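Local coordinates for pertussis toxin-like subunit ArtA (Escherichia coli, PDB 4Z9D), which probably transfers ADP-ribose from NAD to trimeric G proteins of the host cell, as the enzymatic A subunit of a pertussis-like AB5 toxin, at residues 56-59 with 60-64. The protein carries 2 engineered substitutions. Sequence-based numbering, arbitrary orientation.
Sequences SLIE and TYNIA. With NAD (nicotinamide-adenine-dinucleotide), chain F.
T60 reaches back one turn to L57: its OG1 gives a short 2.5 Å hydrogen bond to L57 O, lying in the carbonyl plane on a lone pair. A chi1 of 65° tucks the hydroxyl back over the helix backbone toward that carbonyl and leaves CG2 3.4 Å from S56 O. T60 N closes the first helical bond to S56 O at 3.2 Å. L57 O also comes within 3.3 Å of Y61 CD2. The L57 side chain crosses the tyrosine ring at a slant, its CG 3.9 Å from Y61 CE2, and the tyrosine hydroxyl goes on to bond D147. L57, T60 and Y61 together lie against R79 of strand 77-83. At the start of the helix S56 is the N-cap, its OG accepting from E59 N at 3.0 Å in a fairly straight bond (161°). The E59 side chain runs back toward the N-terminal end of the helix, where its carboxylate oxygens bond T54 and N117. On the exposed flank a water donates to I58 O and, weakly, to N62 OD1. I63 N bonds E59 O, and I63 CD1 extends to 3.5 Å from NAD C4N, against the nicotinamide ring. The serine N-cap opens helix 57-68, whose second turn puts I63 into the NAD pocket of a pertussis toxin-like ADP-ribosyltransferase fold.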
loop_
_atom_site.group_PDB
_atom_site.type_symbol
_atom_site.label_atom_id
_atom_site.label_comp_id
_atom_site.label_asym_id
_atom_site.label_seq_id
_atom_site.Cartn_x
_atom_site.Cartn_y
_atom_site.Cartn_z
ATOM N N SER A 56 1.767 -8.827 -2.843
ATOM C CA SER A 56 2.612 -9.893 -2.304
ATOM C C SER A 56 2.591 -10.039 -0.778
ATOM O O SER A 56 3.050 -9.159 -0.047
ATOM C CB SER A 56 4.051 -9.672 -2.781
ATOM O OG SER A 56 4.971 -10.517 -2.111
ATOM N N LEU A 57 2.064 -11.168 -0.310
ATOM C CA LEU A 57 2.050 -11.507 1.103
ATOM C C LEU A 57 3.473 -11.561 1.649
ATOM O O LEU A 57 3.764 -11.066 2.744
ATOM C CB LEU A 57 1.370 -12.863 1.306
ATOM C CG LEU A 57 1.408 -13.437 2.721
ATOM C CD1 LEU A 57 0.577 -12.573 3.663
ATOM C CD2 LEU A 57 0.935 -14.887 2.755
ATOM N N ILE A 58 4.365 -12.115 0.841
ATOM C CA ILE A 58 5.762 -12.243 1.227
ATOM C C ILE A 58 6.353 -10.870 1.482
ATOM O O ILE A 58 7.062 -10.666 2.476
ATOM C CB ILE A 58 6.573 -12.983 0.149
ATOM C CG1 ILE A 58 6.243 -14.473 0.210
ATOM C CG2 ILE A 58 8.071 -12.744 0.344
ATOM C CD1 ILE A 58 6.603 -15.245 -1.038
ATOM N N GLU A 59 6.052 -9.924 0.592
ATOM C CA GLU A 59 6.504 -8.546 0.758
ATOM C C GLU A 59 5.984 -7.886 2.027
ATOM O O GLU A 59 6.687 -7.067 2.613
ATOM C CB GLU A 59 6.114 -7.680 -0.449
ATOM C CG GLU A 59 6.995 -7.913 -1.683
ATOM C CD GLU A 59 6.691 -6.956 -2.833
ATOM O OE1 GLU A 59 5.780 -6.110 -2.680
ATOM O OE2 GLU A 59 7.374 -7.050 -3.885
ATOM N N THR A 60 4.758 -8.201 2.448
ATOM C CA THR A 60 4.217 -7.558 3.656
ATOM C C THR A 60 5.049 -7.854 4.909
ATOM O O THR A 60 5.227 -6.971 5.754
ATOM C CB THR A 60 2.765 -7.963 3.947
ATOM O OG1 THR A 60 2.692 -9.362 4.262
ATOM C CG2 THR A 60 1.890 -7.649 2.750
ATOM N N TYR A 61 5.511 -9.095 5.060
ATOM C CA TYR A 61 6.358 -9.420 6.212
ATOM C C TYR A 61 7.648 -8.600 6.243
ATOM O O TYR A 61 8.132 -8.204 7.316
ATOM C CB TYR A 61 6.700 -10.909 6.227
ATOM C CG TYR A 61 5.513 -11.776 6.535
ATOM C CD1 TYR A 61 5.002 -11.847 7.827
ATOM C CD2 TYR A 61 4.886 -12.508 5.536
ATOM C CE1 TYR A 61 3.909 -12.642 8.124
ATOM C CE2 TYR A 61 3.786 -13.307 5.820
ATOM C CZ TYR A 61 3.305 -13.368 7.115
ATOM O OH TYR A 61 2.218 -14.155 7.397
ATOM N N ASN A 62 8.212 -8.361 5.068
ATOM C CA ASN A 62 9.455 -7.611 4.961
ATOM C C ASN A 62 9.260 -6.130 5.225
ATOM O O ASN A 62 10.099 -5.487 5.848
ATOM C CB ASN A 62 10.075 -7.814 3.588
ATOM C CG ASN A 62 10.599 -9.226 3.389
ATOM O OD1 ASN A 62 10.920 -9.933 4.355
ATOM N ND2 ASN A 62 10.690 -9.647 2.130
ATOM N N ILE A 63 8.159 -5.581 4.721
ATOM C CA ILE A 63 7.773 -4.209 5.051
ATOM C C ILE A 63 7.567 -4.046 6.565
ATOM O O ILE A 63 8.041 -3.080 7.172
ATOM C CB ILE A 63 6.486 -3.806 4.290
ATOM C CG1 ILE A 63 6.771 -3.698 2.791
ATOM C CG2 ILE A 63 5.916 -2.491 4.815
ATOM C CD1 ILE A 63 5.500 -3.623 1.932
ATOM N N ALA A 64 6.862 -4.994 7.174
ATOM C CA ALA A 64 6.633 -4.941 8.612
ATOM C C ALA A 64 7.958 -5.019 9.388
ATOM O O ALA A 64 8.137 -4.320 10.389
ATOM C CB ALA A 64 5.723 -6.052 9.040
HETATM P PA NAD F . 2.301 5.884 5.093
HETATM O O1A NAD F . 1.104 5.704 4.231
HETATM O O2A NAD F . 2.768 7.255 5.421
HETATM O O5B NAD F . 2.029 5.039 6.460
HETATM C C5B NAD F . 2.911 5.029 7.595
HETATM C C4B NAD F . 2.056 5.301 8.850
HETATM O O4B NAD F . 1.540 6.666 8.827
HETATM C C3B NAD F . 0.823 4.450 8.811
HETATM O O3B NAD F . 1.185 3.108 9.258
HETATM C C2B NAD F . 0.004 5.165 9.846
HETATM O O2B NAD F . 0.663 5.030 11.094
HETATM C C1B NAD F . 0.196 6.620 9.392
HETATM N N9A NAD F . -0.668 7.153 8.279
HETATM C C8A NAD F . -0.707 6.932 6.966
HETATM N N7A NAD F . -1.656 7.716 6.446
HETATM C C5A NAD F . -2.194 8.439 7.431
HETATM C C6A NAD F . -3.167 9.368 7.451
HETATM N N6A NAD F . -3.738 9.661 6.285
HETATM N N1A NAD F . -3.558 9.975 8.584
HETATM C C2A NAD F . -2.920 9.629 9.773
HETATM N N3A NAD F . -1.910 8.657 9.731
HETATM C C4A NAD F . -1.571 8.089 8.563
HETATM O O3 NAD F . 3.524 5.119 4.450
HETATM P PN NAD F . 3.430 3.601 3.874
HETATM O O1N NAD F . 2.106 3.360 3.236
HETATM O O2N NAD F . 3.954 2.670 4.897
HETATM O O5D NAD F . 4.483 3.745 2.689
HETATM C C5D NAD F . 5.827 4.190 2.912
HETATM C C4D NAD F . 6.742 3.619 1.824
HETATM O O4D NAD F . 6.473 2.175 1.828
HETATM C C3D NAD F . 6.362 4.143 0.426
HETATM O O3D NAD F . 7.497 4.125 -0.448
HETATM C C2D NAD F . 5.401 3.051 0.002
HETATM O O2D NAD F . 5.224 3.035 -1.432
HETATM C C1D NAD F . 6.093 1.787 0.496
HETATM N N1N NAD F . 5.113 0.644 0.506
HETATM C C2N NAD F . 4.290 0.414 1.637
HETATM C C3N NAD F . 3.340 -0.607 1.671
HETATM C C7N NAD F . 2.541 -0.834 2.807
HETATM O O7N NAD F . 1.859 -1.995 2.872
HETATM N N7N NAD F . 2.537 0.081 3.781
HETATM C C4N NAD F . 3.203 -1.417 0.546
HETATM C C5N NAD F . 4.007 -1.210 -0.574
HETATM C C6N NAD F . 4.949 -0.187 -0.616
HETATM O O HOH W 1 8.772 -12.524 3.685
#